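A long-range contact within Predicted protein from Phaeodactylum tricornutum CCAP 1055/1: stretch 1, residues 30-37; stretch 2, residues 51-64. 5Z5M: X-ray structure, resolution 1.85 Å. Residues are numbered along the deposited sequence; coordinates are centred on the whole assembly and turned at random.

Stretch 1 (30-37) AWVAEALV
Stretch 2 (51-64) QLAAAMKAIVNKSS

Most of the contact is between two helices, with Ser63 just beyond the second one also taking part. Residues 30-37 carry i to i+4 backbone hydrogen bonds, among them Leu36 N to Val32 O at 3.1 Å, and their phi/psi values lie near -64/-40. Residues 51-61 belong to a helix that begins earlier in the chain and gives way to a turn at Lys62 (-89/3), after which Ser63 (-83/168) and Ser64 (-70/158) are extended. The helix axes approach to 9.4 Å, with 113° between their N-to-C directions, so the contact is a steep crossing rather than a long parallel seam. Its register is set by Val32 and Ile59, whose CA atoms lie 6.4 Å apart. No hydrogen bond crosses the interface; the 468 Å² buried, both sides summed, rests on apolar packing.

Two reciprocal knobs define the fit. Ile59 points its CA-to-CB bond toward the first helix and, with chi1 -69° (m) and chi2 175° (t), places its side chain in a hole formed by Trp31, Val32, Ala35 and Leu36. Ile59 CD1 lies 3.5 Å from Val32 O, 3.4 Å from Leu36 N and 3.8 Å from Ala35 CB: the methyl rests against the backbone. In return Leu36 (chi1 -176°, t; chi2 73°, p) sits among Leu52, Ala55, Met56 and Ile59. Its CA-to-CB bond points sideways, but the t rotamer brings the branched end nearer, placing Leu36 CD1 3.7 Å from Ala55 CB and Leu36 CD2 3.8 Å from Leu52 CD1. Leu52 (t, p) likewise starts sideways and closes in at its end.

Val32, at chi1 -179° (t), packs against Met56, Ile59 and Val60. Val32 CG1 lies 3.9 Å from Met56 CE and 4.1 Å from Ile59 CG2, and Val32 CG2 is 3.8 Å from Val60 CG2, Val60 having chi1 171° (t). Met56 is m, t, p (-60°, -177°, 68°); the final turn carries CE to Val32, while Met56 CG stays 4.1 Å from Leu36 CD2.

Trp31 closes the end of the contact near the turn. Its CA-to-CB bond points sideways, but with chi1 59° (p) and chi2 -89° the end of the indole comes nearer the second stretch, where Trp31 CZ3 lies 4.0 Å from Ile59 CG2 and Trp31 CH2 lies 3.6 Å from Ser63 CB. The approach to the ring is oblique. Ser63, chi1 70° (p), turns its hydroxyl back to the helix end: Ser63 OG donates to Val60 O at 2.6 Å, satisfying the polar group while CB meets the indole.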

# COMPACT_ATOMS: atom_id res chain seq x y z
N ALA A 30 5.58 -2.78 -44.74
CA ALA A 30 4.67 -3.82 -45.23
C ALA A 30 5.26 -5.21 -45.02
O ALA A 30 4.53 -6.20 -45.00
CB ALA A 30 4.35 -3.60 -46.70
N TRP A 31 6.58 -5.29 -44.85
CA TRP A 31 7.25 -6.56 -44.62
C TRP A 31 6.74 -7.28 -43.37
O TRP A 31 6.77 -8.51 -43.30
CB TRP A 31 8.78 -6.38 -44.54
CG TRP A 31 9.27 -5.46 -43.45
CD1 TRP A 31 9.46 -4.12 -43.54
CD2 TRP A 31 9.67 -5.84 -42.13
NE1 TRP A 31 9.93 -3.62 -42.35
CE2 TRP A 31 10.08 -4.66 -41.47
CE3 TRP A 31 9.72 -7.05 -41.43
CZ2 TRP A 31 10.52 -4.66 -40.15
CZ3 TRP A 31 10.17 -7.05 -40.12
CH2 TRP A 31 10.56 -5.86 -39.49
N VAL A 32 6.27 -6.51 -42.39
CA VAL A 32 5.73 -7.10 -41.17
C VAL A 32 4.48 -7.91 -41.49
O VAL A 32 4.35 -9.05 -41.05
CB VAL A 32 5.37 -6.03 -40.11
CG1 VAL A 32 4.84 -6.70 -38.85
CG2 VAL A 32 6.58 -5.16 -39.78
N ALA A 33 3.58 -7.31 -42.25
CA ALA A 33 2.33 -7.96 -42.63
C ALA A 33 2.59 -9.14 -43.57
O ALA A 33 1.88 -10.15 -43.54
CB ALA A 33 1.38 -6.96 -43.29
N GLU A 34 3.63 -9.00 -44.38
CA GLU A 34 4.02 -10.06 -45.30
C GLU A 34 4.45 -11.30 -44.54
O GLU A 34 3.93 -12.39 -44.76
CB GLU A 34 5.13 -9.58 -46.23
CG GLU A 34 4.65 -8.54 -47.22
CD GLU A 34 3.45 -9.01 -48.01
OE1 GLU A 34 3.46 -10.18 -48.47
OE2 GLU A 34 2.50 -8.22 -48.18
N ALA A 35 5.41 -11.13 -43.62
CA ALA A 35 5.86 -12.22 -42.77
C ALA A 35 4.69 -12.86 -42.02
O ALA A 35 4.64 -14.07 -41.85
CB ALA A 35 6.91 -11.72 -41.79
N LEU A 36 3.73 -12.04 -41.60
CA LEU A 36 2.57 -12.53 -40.86
C LEU A 36 1.72 -13.51 -41.67
O LEU A 36 1.46 -14.63 -41.23
CB LEU A 36 1.69 -11.36 -40.40
CG LEU A 36 0.49 -11.76 -39.54
CD1 LEU A 36 0.94 -12.18 -38.14
CD2 LEU A 36 -0.56 -10.66 -39.46
N VAL A 37 1.29 -13.10 -42.86
CA VAL A 37 0.34 -13.89 -43.64
C VAL A 37 0.94 -15.14 -44.29
O VAL A 37 0.19 -16.02 -44.74
CB VAL A 37 -0.30 -13.03 -44.76
CG1 VAL A 37 -1.14 -11.92 -44.16
CG2 VAL A 37 0.77 -12.45 -45.66
N GLN A 51 -3.87 -11.13 -29.73
CA GLN A 51 -2.99 -12.11 -30.34
C GLN A 51 -2.44 -11.62 -31.68
O GLN A 51 -1.29 -11.89 -32.03
CB GLN A 51 -3.72 -13.44 -30.52
CG GLN A 51 -4.00 -14.16 -29.20
CD GLN A 51 -4.93 -15.35 -29.37
OE1 GLN A 51 -5.54 -15.53 -30.42
NE2 GLN A 51 -5.04 -16.15 -28.32
N LEU A 52 -3.27 -10.89 -32.41
CA LEU A 52 -2.85 -10.33 -33.69
C LEU A 52 -1.73 -9.31 -33.48
O LEU A 52 -0.71 -9.33 -34.17
CB LEU A 52 -4.04 -9.70 -34.42
CG LEU A 52 -3.70 -8.91 -35.68
CD1 LEU A 52 -2.96 -9.80 -36.69
CD2 LEU A 52 -4.95 -8.31 -36.29
N ALA A 53 -1.92 -8.44 -32.49
CA ALA A 53 -0.91 -7.44 -32.15
C ALA A 53 0.38 -8.11 -31.68
O ALA A 53 1.47 -7.67 -32.05
CB ALA A 53 -1.44 -6.51 -31.06
N ALA A 54 0.24 -9.16 -30.88
CA ALA A 54 1.38 -9.89 -30.34
C ALA A 54 2.19 -10.55 -31.45
O ALA A 54 3.42 -10.59 -31.40
CB ALA A 54 0.91 -10.94 -29.33
N ALA A 55 1.47 -11.10 -32.43
CA ALA A 55 2.08 -11.77 -33.56
C ALA A 55 2.93 -10.80 -34.40
O ALA A 55 4.04 -11.13 -34.80
CB ALA A 55 1.01 -12.42 -34.42
N MET A 56 2.39 -9.62 -34.67
CA MET A 56 3.11 -8.62 -35.46
C MET A 56 4.28 -8.05 -34.67
O MET A 56 5.35 -7.82 -35.23
CB MET A 56 2.16 -7.51 -35.92
CG MET A 56 1.02 -8.02 -36.78
SD MET A 56 -0.08 -6.75 -37.42
CE MET A 56 1.02 -5.91 -38.55
N LYS A 57 4.07 -7.84 -33.38
CA LYS A 57 5.12 -7.36 -32.49
C LYS A 57 6.30 -8.33 -32.48
O LYS A 57 7.46 -7.92 -32.52
CB LYS A 57 4.59 -7.17 -31.06
CG LYS A 57 5.60 -6.58 -30.09
CD LYS A 57 4.97 -6.38 -28.71
CE LYS A 57 5.98 -5.78 -27.73
NZ LYS A 57 5.36 -5.49 -26.40
N ALA A 58 6.00 -9.62 -32.42
CA ALA A 58 7.02 -10.66 -32.42
C ALA A 58 7.87 -10.63 -33.69
O ALA A 58 9.09 -10.76 -33.63
CB ALA A 58 6.39 -12.03 -32.25
N ILE A 59 7.21 -10.45 -34.83
CA ILE A 59 7.90 -10.33 -36.11
C ILE A 59 8.88 -9.16 -36.10
O ILE A 59 10.03 -9.29 -36.53
CB ILE A 59 6.89 -10.16 -37.27
CG1 ILE A 59 6.11 -11.46 -37.46
CG2 ILE A 59 7.61 -9.77 -38.57
CD1 ILE A 59 5.00 -11.38 -38.49
N VAL A 60 8.43 -8.02 -35.58
CA VAL A 60 9.30 -6.86 -35.48
C VAL A 60 10.47 -7.13 -34.54
O VAL A 60 11.63 -6.87 -34.87
CB VAL A 60 8.53 -5.61 -35.01
CG1 VAL A 60 9.50 -4.47 -34.70
CG2 VAL A 60 7.51 -5.19 -36.07
N ASN A 61 10.16 -7.65 -33.36
CA ASN A 61 11.18 -7.86 -32.33
C ASN A 61 12.26 -8.85 -32.77
O ASN A 61 13.41 -8.75 -32.32
CB ASN A 61 10.53 -8.35 -31.03
CG ASN A 61 9.91 -7.21 -30.23
OD1 ASN A 61 10.19 -6.04 -30.48
ND2 ASN A 61 9.08 -7.56 -29.26
N LYS A 62 11.92 -9.78 -33.65
CA LYS A 62 12.89 -10.77 -34.09
C LYS A 62 13.67 -10.30 -35.32
O LYS A 62 14.51 -11.04 -35.84
CB LYS A 62 12.18 -12.10 -34.37
CG LYS A 62 11.71 -12.79 -33.10
CD LYS A 62 10.88 -14.03 -33.38
CE LYS A 62 10.22 -14.54 -32.11
NZ LYS A 62 9.33 -15.71 -32.37
N SER A 63 13.42 -9.08 -35.77
CA SER A 63 14.10 -8.54 -36.95
C SER A 63 15.47 -7.97 -36.57
O SER A 63 15.77 -7.80 -35.39
CB SER A 63 13.24 -7.47 -37.63
OG SER A 63 13.16 -6.28 -36.85
N SER A 64 16.29 -7.68 -37.58
CA SER A 64 17.64 -7.18 -37.33
C SER A 64 17.63 -5.76 -36.78
O SER A 64 16.65 -5.02 -36.96
CB SER A 64 18.47 -7.22 -38.62
OG SER A 64 18.07 -6.21 -39.52